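Local coordinates for neutral ceramidase (Pseudomonas aeruginosa, PDB 2ZWS), which catalyses hydrolysis of the N-acyl linkage of ceramides to sphingosine and free fatty acid, and also the reverse synthesis, as a secreted zinc-dependent enzyme, at residues 172-177 and 412-417; 183-188 and 398-403; 422-427 and 434-439; 426-431 and 481-486; 444-449 and 473-478. All coordinates share one frame; numbering follows the deposited sequence.

Contact 1 of 5, residues 172-177 and 412-417; sequences AGYEDG and FTVMAG. Unlike the reference sequence in segment 172-177: A172 (reference Val).
The ring of Y174 is met from one side of its plane by two residues at the start of a helix. V414 approaches one carbon next to CG, its CG1 lying 3.7 Å from Y174 CD2, while M415 approaches the other, with SD 3.9 Å from Y174 CD1. Both meet the ring obliquely. The sulfur lies 4.6 Å from the centroid of the Y174 ring and 37° off its normal, a tilted Met-aromatic contact. M415 reaches this place because its chain folds at chi2 (-40°) and again at chi3 (-59°), which swings SD back toward the ring. The second methyl of V414 meets the loop backbone, as CG2 rests 3.8 Å from G177 O. G177 ends a type I turn from Y174, closed by the bond from G177 N to Y174 O (3.0 Å). On the helix side T413 is the N-cap, accepting from A416 N at its OG1 (3.3 Å). The contact thus sets the loop between helix 162-165 and strand 181-189 against the first turn of helix 414-428. H165 NE2 bonds Y174 O and N159 ND2 bonds G177 O, and farther along the same helix Y174 also touches V418 and R422.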
# COMPACT_ATOMS: atom_id res chain seq x y z
N ALA A 172 11.28 -22.77 -15.17
CA ALA A 172 12.00 -22.18 -16.30
C ALA A 172 11.63 -20.71 -16.46
O ALA A 172 10.45 -20.36 -16.45
CB ALA A 172 11.72 -22.93 -17.59
N GLY A 173 12.64 -19.85 -16.59
CA GLY A 173 12.44 -18.40 -16.65
C GLY A 173 12.43 -17.76 -15.26
O GLY A 173 12.38 -16.54 -15.16
N TYR A 174 12.48 -18.58 -14.22
CA TYR A 174 12.48 -18.11 -12.82
C TYR A 174 13.51 -18.86 -11.97
O TYR A 174 13.33 -19.03 -10.77
CB TYR A 174 11.07 -18.27 -12.20
CG TYR A 174 9.99 -17.62 -13.02
CD1 TYR A 174 9.21 -18.38 -13.91
CD2 TYR A 174 9.75 -16.25 -12.95
CE1 TYR A 174 8.25 -17.80 -14.70
CE2 TYR A 174 8.78 -15.66 -13.74
CZ TYR A 174 8.03 -16.42 -14.60
OH TYR A 174 7.07 -15.80 -15.37
N GLU A 175 14.61 -19.28 -12.62
CA GLU A 175 15.65 -20.09 -11.99
C GLU A 175 16.43 -19.35 -10.91
O GLU A 175 17.06 -19.98 -10.04
CB GLU A 175 16.61 -20.64 -13.05
CG GLU A 175 15.92 -21.44 -14.18
CD GLU A 175 15.58 -20.60 -15.40
OE1 GLU A 175 15.51 -21.16 -16.53
OE2 GLU A 175 15.39 -19.36 -15.26
N ASP A 176 16.40 -18.01 -10.97
CA ASP A 176 17.02 -17.13 -9.94
C ASP A 176 16.06 -16.84 -8.77
O ASP A 176 16.45 -16.18 -7.80
CB ASP A 176 17.58 -15.83 -10.54
CG ASP A 176 16.52 -14.97 -11.24
OD1 ASP A 176 16.86 -13.85 -11.69
OD2 ASP A 176 15.35 -15.40 -11.33
N GLY A 177 14.84 -17.36 -8.85
CA GLY A 177 13.80 -17.14 -7.83
C GLY A 177 13.07 -15.81 -7.92
O GLY A 177 12.19 -15.54 -7.10
N PHE A 412 0.98 -13.53 -3.09
CA PHE A 412 1.27 -14.76 -3.82
C PHE A 412 2.76 -14.86 -4.09
O PHE A 412 3.39 -13.91 -4.51
CB PHE A 412 0.50 -14.77 -5.13
CG PHE A 412 -0.98 -14.98 -4.95
CD1 PHE A 412 -1.78 -13.99 -4.34
CD2 PHE A 412 -1.58 -16.15 -5.39
CE1 PHE A 412 -3.14 -14.21 -4.15
CE2 PHE A 412 -2.94 -16.34 -5.23
CZ PHE A 412 -3.73 -15.36 -4.59
N THR A 413 3.33 -16.04 -3.90
CA THR A 413 4.72 -16.23 -4.29
C THR A 413 4.82 -16.19 -5.80
O THR A 413 3.82 -16.27 -6.50
CB THR A 413 5.23 -17.59 -3.87
OG1 THR A 413 4.39 -18.60 -4.47
CG2 THR A 413 5.23 -17.72 -2.36
N VAL A 414 6.05 -16.07 -6.30
CA VAL A 414 6.27 -15.98 -7.75
C VAL A 414 5.50 -17.09 -8.49
O VAL A 414 4.69 -16.81 -9.37
CB VAL A 414 7.79 -16.02 -8.10
CG1 VAL A 414 8.02 -16.17 -9.64
CG2 VAL A 414 8.50 -14.77 -7.56
N MET A 415 5.75 -18.36 -8.13
CA MET A 415 5.13 -19.44 -8.90
C MET A 415 3.64 -19.56 -8.63
O MET A 415 2.87 -20.00 -9.51
CB MET A 415 5.83 -20.79 -8.64
CG MET A 415 7.26 -20.89 -9.18
SD MET A 415 7.51 -20.12 -10.82
CE MET A 415 6.35 -21.00 -11.90
N ALA A 416 3.19 -19.15 -7.44
CA ALA A 416 1.74 -19.20 -7.18
C ALA A 416 1.01 -18.24 -8.13
O ALA A 416 -0.04 -18.57 -8.71
CB ALA A 416 1.42 -18.92 -5.72
N GLY A 417 1.60 -17.07 -8.33
CA GLY A 417 1.02 -16.07 -9.23
C GLY A 417 1.22 -16.43 -10.69
O GLY A 417 0.28 -16.32 -11.52

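Contact 2 of 5, residues 183-188 and 398-403; sequences SVLSFV and FRIGQL
No flat group lies between L185 and its partners I400 and L403: every cross-segment approach is methyl to methyl. The ring of F187 meets other neighbours, F7 edge-to-face and F45 at a moderate inclination, while L185 also lies against W200 and L403 against Y148. R399 NE donates to G401 O at 2.8 Å, with the acceptor lifted 25° out of the guanidinium plane and the N-H...O angle bent to 139°, while its NH1 bonds A431 O.

Between the segments, L185 supplies both branches. Its CD1 meets CD1 of L403 at 3.9 Å, and its CD2 reaches CD1 of I400 more loosely, at 4.4 Å. L185 carries CG anti to the backbone N (chi1 -177°), which extends the fork away from its strand and spreads its methyls over the two residues opposite. V291 touches all three side chains, which are buried, and their contacts with each other are apolar.

I400 and L403 are held next to each other by a pair of backbone bonds, I400 N to L403 O at 2.8 Å and L403 N to I400 O at 2.9 Å. With G401 at positive phi, this is a two-residue beta-hairpin closed by a type II' turn. It joins strands 392-400 and 403-407 of the four-stranded sheet, and its side chains pack on strand 181-189 of the nine-stranded mixed sheet, with V291 of strand 289-291 beside them.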
# COMPACT_ATOMS: atom_id res chain seq x y z
N SER A 183 5.40 -4.66 -15.86
CA SER A 183 4.43 -4.25 -16.88
C SER A 183 4.05 -2.80 -16.60
O SER A 183 3.98 -2.38 -15.44
CB SER A 183 3.15 -5.11 -16.76
OG SER A 183 3.45 -6.50 -16.92
N VAL A 184 3.81 -2.03 -17.65
CA VAL A 184 3.39 -0.63 -17.49
C VAL A 184 2.19 -0.35 -18.37
O VAL A 184 2.22 -0.62 -19.58
CB VAL A 184 4.54 0.38 -17.80
CG1 VAL A 184 4.06 1.85 -17.59
CG2 VAL A 184 5.77 0.08 -16.96
N LEU A 185 1.13 0.18 -17.74
CA LEU A 185 -0.00 0.78 -18.47
C LEU A 185 0.18 2.30 -18.46
O LEU A 185 0.18 2.93 -17.39
CB LEU A 185 -1.35 0.40 -17.84
CG LEU A 185 -2.64 0.90 -18.53
CD1 LEU A 185 -2.77 0.40 -19.96
CD2 LEU A 185 -3.86 0.47 -17.76
N SER A 186 0.37 2.88 -19.65
CA SER A 186 0.56 4.31 -19.72
C SER A 186 -0.67 4.99 -20.28
O SER A 186 -1.40 4.43 -21.11
CB SER A 186 1.81 4.67 -20.51
OG SER A 186 1.82 4.00 -21.76
N PHE A 187 -0.89 6.20 -19.76
CA PHE A 187 -2.04 7.00 -20.09
C PHE A 187 -1.57 8.22 -20.86
O PHE A 187 -0.91 9.11 -20.31
CB PHE A 187 -2.77 7.42 -18.82
CG PHE A 187 -3.32 6.26 -18.04
CD1 PHE A 187 -2.48 5.49 -17.22
CD2 PHE A 187 -4.66 5.91 -18.16
CE1 PHE A 187 -2.99 4.40 -16.50
CE2 PHE A 187 -5.19 4.83 -17.42
CZ PHE A 187 -4.34 4.06 -16.61
N VAL A 188 -1.93 8.25 -22.15
CA VAL A 188 -1.39 9.27 -23.07
C VAL A 188 -2.54 10.21 -23.44
O VAL A 188 -3.60 9.76 -23.90
CB VAL A 188 -0.73 8.61 -24.30
CG1 VAL A 188 -0.34 9.65 -25.38
CG2 VAL A 188 0.50 7.77 -23.89
N PHE A 398 -10.49 -7.31 -14.29
CA PHE A 398 -10.86 -6.28 -15.26
C PHE A 398 -10.33 -6.73 -16.62
O PHE A 398 -9.23 -7.27 -16.70
CB PHE A 398 -10.17 -4.95 -14.97
CG PHE A 398 -10.75 -4.17 -13.81
CD1 PHE A 398 -11.90 -4.58 -13.14
CD2 PHE A 398 -10.14 -2.99 -13.42
CE1 PHE A 398 -12.42 -3.84 -12.08
CE2 PHE A 398 -10.66 -2.23 -12.37
CZ PHE A 398 -11.80 -2.65 -11.71
N ARG A 399 -11.11 -6.49 -17.66
CA ARG A 399 -10.58 -6.57 -19.02
C ARG A 399 -10.41 -5.13 -19.51
O ARG A 399 -11.35 -4.32 -19.44
CB ARG A 399 -11.52 -7.33 -19.96
CG ARG A 399 -11.07 -7.15 -21.41
CD ARG A 399 -11.88 -7.91 -22.41
NE ARG A 399 -11.22 -7.81 -23.72
CZ ARG A 399 -11.34 -8.71 -24.70
NH1 ARG A 399 -12.14 -9.76 -24.56
NH2 ARG A 399 -10.66 -8.53 -25.83
N ILE A 400 -9.21 -4.80 -19.99
CA ILE A 400 -8.92 -3.49 -20.54
C ILE A 400 -8.34 -3.73 -21.94
O ILE A 400 -7.15 -4.00 -22.08
CB ILE A 400 -7.93 -2.68 -19.63
CG1 ILE A 400 -8.44 -2.59 -18.18
CG2 ILE A 400 -7.72 -1.30 -20.20
CD1 ILE A 400 -7.36 -2.12 -17.18
N GLY A 401 -9.20 -3.74 -22.97
CA GLY A 401 -8.75 -4.16 -24.30
C GLY A 401 -8.16 -5.56 -24.30
O GLY A 401 -8.79 -6.51 -23.79
N GLN A 402 -6.95 -5.73 -24.83
CA GLN A 402 -6.32 -7.07 -24.84
C GLN A 402 -5.63 -7.42 -23.52
O GLN A 402 -4.93 -8.44 -23.43
CB GLN A 402 -5.31 -7.19 -25.99
CG GLN A 402 -4.03 -6.36 -25.80
CD GLN A 402 -4.04 -4.97 -26.46
OE1 GLN A 402 -2.99 -4.52 -26.95
NE2 GLN A 402 -5.17 -4.29 -26.43
N LEU A 403 -5.81 -6.56 -22.51
CA LEU A 403 -5.24 -6.81 -21.17
C LEU A 403 -6.28 -7.35 -20.22
O LEU A 403 -7.43 -6.95 -20.26
CB LEU A 403 -4.76 -5.50 -20.54
CG LEU A 403 -3.86 -4.62 -21.36
CD1 LEU A 403 -3.45 -3.41 -20.50
CD2 LEU A 403 -2.65 -5.38 -21.85

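Contact 3 of 5, residues 422-427 and 434-439; sequences RAVQAA and RHVVFN
Q425 runs from its helix onto the backbone at the start of the strand, while V436 packs against the base of its side chain. The CB of Q425 lies 3.8 Å from V436 CG2. CG then leaves anti to the backbone N (chi1 178°), and a bend at chi2 (61°) brings the amide over the R434-H435 peptide, CD being 4.1 Å from R434 C. At the tip OE1 comes within 3.2 Å of R434 C, yet H435 N is too poorly angled to bond it. The oxygen instead accepts from a water at 2.8 Å, and that water accepts from V436 N at 3.0 Å. NE2 donates to I433 O, which fixes the amide's rotation. Beside this, V424 CG1 touches V436 CG1 at 3.9 Å. Helix 414-428 thus lies on strand 435-439, an outermost strand of its four-stranded sheet, with the short segments' axes 8.4 Å apart and roughly antiparallel, at 148°; helix 471-488 covers V424 from another side.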
# COMPACT_ATOMS: atom_id res chain seq x y z
N ARG A 422 -0.66 -17.99 -16.14
CA ARG A 422 -0.60 -18.95 -17.26
C ARG A 422 -1.97 -19.56 -17.54
O ARG A 422 -2.38 -19.70 -18.69
CB ARG A 422 0.37 -20.09 -16.95
CG ARG A 422 1.83 -19.71 -17.05
CD ARG A 422 2.72 -20.82 -16.54
NE ARG A 422 4.11 -20.43 -16.69
CZ ARG A 422 5.14 -20.99 -16.08
NH1 ARG A 422 4.96 -22.00 -15.24
NH2 ARG A 422 6.36 -20.52 -16.32
N ALA A 423 -2.64 -19.97 -16.46
CA ALA A 423 -3.93 -20.66 -16.58
C ALA A 423 -4.99 -19.71 -17.15
O ALA A 423 -5.78 -20.08 -18.01
CB ALA A 423 -4.35 -21.21 -15.26
N VAL A 424 -4.99 -18.47 -16.65
CA VAL A 424 -5.91 -17.45 -17.13
C VAL A 424 -5.61 -17.05 -18.58
O VAL A 424 -6.54 -16.95 -19.40
CB VAL A 424 -5.93 -16.23 -16.20
CG1 VAL A 424 -6.63 -15.00 -16.86
CG2 VAL A 424 -6.57 -16.61 -14.86
N GLN A 425 -4.34 -16.85 -18.92
CA GLN A 425 -3.99 -16.55 -20.31
C GLN A 425 -4.45 -17.68 -21.26
O GLN A 425 -4.96 -17.40 -22.35
CB GLN A 425 -2.49 -16.25 -20.47
CG GLN A 425 -2.05 -15.97 -21.93
CD GLN A 425 -2.73 -14.76 -22.53
OE1 GLN A 425 -2.42 -13.61 -22.19
NE2 GLN A 425 -3.66 -15.01 -23.44
N ALA A 426 -4.29 -18.93 -20.84
CA ALA A 426 -4.75 -20.06 -21.68
C ALA A 426 -6.27 -20.00 -21.88
O ALA A 426 -6.75 -20.17 -23.00
CB ALA A 426 -4.30 -21.41 -21.10
N ALA A 427 -7.02 -19.72 -20.82
CA ALA A 427 -8.47 -19.64 -20.88
C ALA A 427 -8.95 -18.42 -21.67
O ALA A 427 -10.00 -18.46 -22.31
CB ALA A 427 -9.08 -19.65 -19.48
N ARG A 434 -4.15 -10.85 -24.58
CA ARG A 434 -2.75 -11.11 -24.90
C ARG A 434 -1.80 -10.90 -23.72
O ARG A 434 -0.65 -11.31 -23.77
CB ARG A 434 -2.31 -10.24 -26.09
CG ARG A 434 -3.15 -10.47 -27.38
CD ARG A 434 -2.91 -11.89 -27.95
NE ARG A 434 -3.80 -12.24 -29.07
CZ ARG A 434 -4.87 -13.04 -28.99
NH1 ARG A 434 -5.25 -13.59 -27.83
NH2 ARG A 434 -5.58 -13.29 -30.08
N HIS A 435 -2.27 -10.23 -22.68
CA HIS A 435 -1.43 -9.98 -21.51
C HIS A 435 -2.29 -10.10 -20.26
O HIS A 435 -3.40 -9.55 -20.22
CB HIS A 435 -0.80 -8.59 -21.56
CG HIS A 435 0.02 -8.36 -22.79
ND1 HIS A 435 1.26 -8.94 -22.99
CD2 HIS A 435 -0.22 -7.62 -23.89
CE1 HIS A 435 1.74 -8.56 -24.16
NE2 HIS A 435 0.86 -7.76 -24.73
N VAL A 436 -1.80 -10.84 -19.29
CA VAL A 436 -2.51 -10.99 -18.01
C VAL A 436 -1.62 -10.45 -16.91
O VAL A 436 -0.48 -10.88 -16.78
CB VAL A 436 -2.86 -12.47 -17.74
CG1 VAL A 436 -3.51 -12.64 -16.38
CG2 VAL A 436 -3.76 -13.01 -18.85
N VAL A 437 -2.11 -9.45 -16.19
CA VAL A 437 -1.34 -8.85 -15.10
C VAL A 437 -1.95 -9.30 -13.78
O VAL A 437 -3.16 -9.16 -13.57
CB VAL A 437 -1.38 -7.31 -15.17
CG1 VAL A 437 -0.67 -6.74 -13.95
CG2 VAL A 437 -0.69 -6.83 -16.43
N PHE A 438 -1.13 -9.86 -12.89
CA PHE A 438 -1.61 -10.36 -11.63
C PHE A 438 -1.32 -9.33 -10.54
O PHE A 438 -0.17 -9.12 -10.24
CB PHE A 438 -0.91 -11.68 -11.32
CG PHE A 438 -1.40 -12.36 -10.09
CD1 PHE A 438 -2.38 -13.35 -10.16
CD2 PHE A 438 -0.90 -12.01 -8.84
CE1 PHE A 438 -2.85 -13.98 -9.00
CE2 PHE A 438 -1.36 -12.64 -7.67
CZ PHE A 438 -2.35 -13.62 -7.76
N ASN A 439 -2.34 -8.68 -10.00
CA ASN A 439 -2.13 -7.70 -8.93
C ASN A 439 -2.55 -8.29 -7.59
O ASN A 439 -3.74 -8.37 -7.31
CB ASN A 439 -2.93 -6.43 -9.27
CG ASN A 439 -2.50 -5.20 -8.46
OD1 ASN A 439 -2.08 -5.29 -7.28
ND2 ASN A 439 -2.63 -4.04 -9.08
O HOH W 1 -0.26 -13.19 -20.38

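Contact 4 of 5, residues 426-431 and 481-486; sequences AASEAA and DMAVAL
The backbones of A427 and S428 pass close to those of V484 and A483, the pairs A427-V484 and S428-A483 both having CA atoms 6.2 Å apart. Such a short separation goes with A427, S428 and A483, whose side chains are small. The methyl of A427 meets two side chains on successive residues: A483 CB and V484 CG2, each 4.2 Å from A427 CB. V484 touches with CG2 alone, at the margin of the contact. S428 comes in alongside, its OG 3.6 Å from A483 CB, a polar atom against a methyl without any bond between them.

The polar link is indirect. One water donates both to S428 OG and to A483 O, at 2.7 Å in each case, and spans the two segments. The same hydroxyl is hydrogen-bonded to V424 O one turn back and to E404 OE1 of strand 403-407, so the helix, the sheet and the water all meet at S428. M397 of strand 392-400 lies against A483 from the sheet side. Methyl groups thus permit the close approach of helices 414-428 and 471-488, while a buried hydroxyl and a main-chain carbonyl are joined through water instead of directly.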
# COMPACT_ATOMS: atom_id res chain seq x y z
N ALA A 426 -4.29 -18.93 -20.84
CA ALA A 426 -4.75 -20.06 -21.68
C ALA A 426 -6.27 -20.00 -21.88
O ALA A 426 -6.75 -20.17 -23.00
CB ALA A 426 -4.30 -21.41 -21.10
N ALA A 427 -7.02 -19.72 -20.82
CA ALA A 427 -8.47 -19.64 -20.88
C ALA A 427 -8.95 -18.42 -21.67
O ALA A 427 -10.00 -18.46 -22.31
CB ALA A 427 -9.08 -19.65 -19.48
N SER A 428 -8.18 -17.34 -21.62
CA SER A 428 -8.60 -16.07 -22.24
C SER A 428 -8.11 -15.77 -23.66
O SER A 428 -8.56 -14.80 -24.28
CB SER A 428 -8.21 -14.91 -21.32
OG SER A 428 -8.85 -15.04 -20.07
N GLU A 429 -7.21 -16.61 -24.17
CA GLU A 429 -6.61 -16.39 -25.49
C GLU A 429 -7.70 -16.21 -26.57
O GLU A 429 -7.63 -15.29 -27.40
CB GLU A 429 -5.76 -17.59 -25.85
CG GLU A 429 -4.39 -17.28 -26.39
CD GLU A 429 -4.39 -16.74 -27.80
OE1 GLU A 429 -5.29 -17.10 -28.60
OE2 GLU A 429 -3.45 -15.96 -28.13
N ALA A 430 -8.69 -17.09 -26.54
CA ALA A 430 -9.79 -17.04 -27.52
C ALA A 430 -10.63 -15.77 -27.43
O ALA A 430 -11.32 -15.42 -28.40
CB ALA A 430 -10.69 -18.27 -27.39
N ALA A 431 -10.60 -15.10 -26.28
CA ALA A 431 -11.31 -13.82 -26.10
C ALA A 431 -10.53 -12.60 -26.62
O ALA A 431 -11.03 -11.47 -26.57
CB ALA A 431 -11.70 -13.62 -24.65
N ASP A 481 -12.20 -19.93 -13.63
CA ASP A 481 -13.65 -19.93 -13.82
C ASP A 481 -14.16 -18.51 -14.17
O ASP A 481 -15.02 -18.35 -15.04
CB ASP A 481 -14.37 -20.52 -12.59
CG ASP A 481 -14.19 -22.05 -12.47
OD1 ASP A 481 -13.61 -22.67 -13.40
OD2 ASP A 481 -14.64 -22.63 -11.45
N MET A 482 -13.57 -17.49 -13.53
CA MET A 482 -13.96 -16.11 -13.81
C MET A 482 -13.56 -15.72 -15.23
O MET A 482 -14.32 -15.08 -15.94
CB MET A 482 -13.33 -15.16 -12.79
CG MET A 482 -13.75 -13.70 -13.03
SD MET A 482 -13.36 -12.69 -11.59
CE MET A 482 -14.67 -13.20 -10.46
N ALA A 483 -12.36 -16.14 -15.65
CA ALA A 483 -11.87 -15.85 -17.01
C ALA A 483 -12.79 -16.49 -18.06
O ALA A 483 -13.08 -15.89 -19.10
CB ALA A 483 -10.43 -16.37 -17.18
N VAL A 484 -13.20 -17.73 -17.80
CA VAL A 484 -14.12 -18.42 -18.71
C VAL A 484 -15.46 -17.69 -18.77
O VAL A 484 -16.00 -17.47 -19.86
CB VAL A 484 -14.32 -19.89 -18.27
CG1 VAL A 484 -15.52 -20.55 -19.03
CG2 VAL A 484 -13.02 -20.68 -18.53
N ALA A 485 -15.99 -17.28 -17.61
CA ALA A 485 -17.22 -16.45 -17.62
C ALA A 485 -17.10 -15.18 -18.48
O ALA A 485 -17.99 -14.86 -19.26
CB ALA A 485 -17.64 -16.11 -16.19
N LEU A 486 -15.99 -14.44 -18.32
CA LEU A 486 -15.71 -13.28 -19.19
C LEU A 486 -15.71 -13.67 -20.65
O LEU A 486 -16.34 -13.01 -21.48
CB LEU A 486 -14.35 -12.67 -18.83
CG LEU A 486 -14.41 -11.56 -17.81
CD1 LEU A 486 -13.05 -11.38 -17.15
CD2 LEU A 486 -14.91 -10.26 -18.42
O HOH W 2 -11.40 -14.18 -20.42

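Contact 5 of 5, residues 444-449 and 473-478; sequences AYASYV and AAYQQL. With ZN (zinc ion), chain B; FMT (formic acid), chain D.
The zinc site of the enzyme lies at one end of this contact and a helix at the other. Y448 binds the zinc ion through OH at 2.2 Å; H97, H204 and E411 are the other protein ligands, and a water also binds the metal, 2.1 Å from zinc. On the next residue V449 turns its side chain toward helix 471-488, its CG2 standing 3.5 Å from CE2 of Y475 and approaching that ring obliquely.

The phenol end of Y475 touches A446 more loosely, with OH 4.3 Å from A446 CB. A water in the plane of the Y475 ring, at its edge, completes the link: it donates to A446 O at 2.8 Å and is hydrogen-bonded to Y475 OH at the same length. S447 N lies over one face of the ring of Y445, a residue inferred to bind substrate, toward the rim, while Y445 OH is hydrogen-bonded to E411. Its backbone N donates to formic acid O1 (2.9 Å, 162°), a molecule probably from the crystallisation liquor that is also bound by Q68 and S106, two further inferred substrate residues.

Strand 448-449 pairs in parallel with 411-412, which brings two zinc ligands, E411 and Y448, onto adjacent strands, with helix 471-488 packed behind this part of the metallo-amidase active site.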
# COMPACT_ATOMS: atom_id res chain seq x y z
N ALA A 444 -8.83 -7.24 -0.34
CA ALA A 444 -8.82 -7.76 1.04
C ALA A 444 -7.42 -8.26 1.29
O ALA A 444 -6.56 -8.19 0.40
CB ALA A 444 -9.84 -8.88 1.23
N TYR A 445 -7.18 -8.77 2.50
CA TYR A 445 -5.88 -9.36 2.78
C TYR A 445 -6.05 -10.64 3.55
O TYR A 445 -6.62 -10.66 4.63
CB TYR A 445 -5.03 -8.37 3.58
CG TYR A 445 -3.66 -8.92 3.85
CD1 TYR A 445 -2.65 -8.89 2.88
CD2 TYR A 445 -3.38 -9.51 5.08
CE1 TYR A 445 -1.38 -9.44 3.14
CE2 TYR A 445 -2.13 -10.02 5.36
CZ TYR A 445 -1.13 -10.01 4.39
OH TYR A 445 0.10 -10.53 4.67
N ALA A 446 -5.55 -11.73 2.97
CA ALA A 446 -5.68 -13.06 3.60
C ALA A 446 -4.32 -13.75 3.58
O ALA A 446 -4.20 -14.92 3.19
CB ALA A 446 -6.75 -13.87 2.86
N SER A 447 -3.30 -13.02 4.04
CA SER A 447 -1.96 -13.56 4.25
C SER A 447 -1.31 -14.09 2.97
O SER A 447 -1.38 -13.46 1.96
CB SER A 447 -1.99 -14.57 5.42
OG SER A 447 -2.34 -13.88 6.62
N TYR A 448 -0.69 -15.27 3.01
CA TYR A 448 0.19 -15.71 1.91
C TYR A 448 -0.37 -16.86 1.08
O TYR A 448 -1.22 -17.63 1.55
CB TYR A 448 1.61 -16.06 2.44
CG TYR A 448 2.41 -14.84 2.85
CD1 TYR A 448 2.20 -14.20 4.07
CD2 TYR A 448 3.41 -14.33 2.02
CE1 TYR A 448 2.94 -13.03 4.44
CE2 TYR A 448 4.17 -13.23 2.37
CZ TYR A 448 3.94 -12.55 3.57
OH TYR A 448 4.70 -11.40 3.87
N VAL A 449 0.08 -16.95 -0.17
CA VAL A 449 -0.26 -18.08 -1.02
C VAL A 449 0.98 -18.64 -1.69
O VAL A 449 1.68 -17.98 -2.44
CB VAL A 449 -1.32 -17.73 -2.08
CG1 VAL A 449 -1.68 -18.95 -2.90
CG2 VAL A 449 -2.57 -17.10 -1.44
N ALA A 473 -4.32 -23.78 -5.46
CA ALA A 473 -5.18 -24.48 -6.42
C ALA A 473 -6.58 -23.86 -6.42
O ALA A 473 -7.18 -23.65 -7.50
CB ALA A 473 -5.26 -25.97 -6.06
N ALA A 474 -7.07 -23.51 -5.24
CA ALA A 474 -8.39 -22.84 -5.09
C ALA A 474 -8.39 -21.51 -5.84
O ALA A 474 -9.33 -21.22 -6.61
CB ALA A 474 -8.73 -22.58 -3.63
N TYR A 475 -7.36 -20.69 -5.61
CA TYR A 475 -7.30 -19.40 -6.32
C TYR A 475 -7.20 -19.61 -7.83
O TYR A 475 -7.81 -18.88 -8.60
CB TYR A 475 -6.14 -18.57 -5.83
CG TYR A 475 -6.40 -17.81 -4.56
CD1 TYR A 475 -7.21 -16.68 -4.55
CD2 TYR A 475 -5.79 -18.21 -3.36
CE1 TYR A 475 -7.43 -15.96 -3.38
CE2 TYR A 475 -5.98 -17.49 -2.19
CZ TYR A 475 -6.81 -16.36 -2.21
OH TYR A 475 -7.01 -15.61 -1.07
N GLN A 476 -6.45 -20.62 -8.27
CA GLN A 476 -6.32 -20.84 -9.69
C GLN A 476 -7.68 -21.22 -10.30
O GLN A 476 -8.07 -20.67 -11.34
CB GLN A 476 -5.27 -21.92 -9.99
CG GLN A 476 -4.87 -22.01 -11.44
CD GLN A 476 -3.53 -22.70 -11.63
OE1 GLN A 476 -2.56 -22.39 -10.92
NE2 GLN A 476 -3.47 -23.62 -12.59
N GLN A 477 -8.40 -22.10 -9.62
CA GLN A 477 -9.74 -22.48 -10.07
C GLN A 477 -10.67 -21.28 -10.15
O GLN A 477 -11.39 -21.11 -11.13
CB GLN A 477 -10.35 -23.47 -9.09
CG GLN A 477 -11.79 -23.82 -9.37
CD GLN A 477 -12.27 -24.89 -8.44
OE1 GLN A 477 -13.08 -24.63 -7.54
NE2 GLN A 477 -11.73 -26.08 -8.60
N LEU A 478 -10.64 -20.45 -9.10
CA LEU A 478 -11.52 -19.28 -9.03
C LEU A 478 -11.26 -18.30 -10.16
O LEU A 478 -12.20 -17.79 -10.81
CB LEU A 478 -11.38 -18.60 -7.67
CG LEU A 478 -11.90 -19.42 -6.48
CD1 LEU A 478 -11.52 -18.77 -5.17
CD2 LEU A 478 -13.39 -19.67 -6.55
ZN ZN B . 4.47 -9.48 2.89
C FMT D . -8.75 -8.43 5.85
O1 FMT D . -8.99 -8.20 4.63
O2 FMT D . -9.21 -7.74 6.79
O HOH W 3 -5.33 -16.30 1.01
O HOH W 4 4.94 -8.73 4.81

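How the contacts relate
Helix 414-428 carries contacts 1, 3 and 4 in order from its first turn to its end, and helix 471-488 carries contacts 5 and 4. Contacts 3 and 4, centres 9 Å apart, share A426 and A427 and the R434-E429 salt bridge. Contact 2, nested within the loop closed by contact 1, reaches the four-stranded sheet of contact 3, where Q402 O meets R434 N at 2.8 Å. Contacts 1 and 5 touch through F412 with V449 and Y475 and a probable bond from T413 N to V449 O (2.9 Å). Contact 1 joins loop to helix, contact 2 two sheets, contact 3 helix to sheet, contact 4 two helices; contact 5 joins the segment of zinc ligand Y448 to helix 471-488, with contact 1 close by.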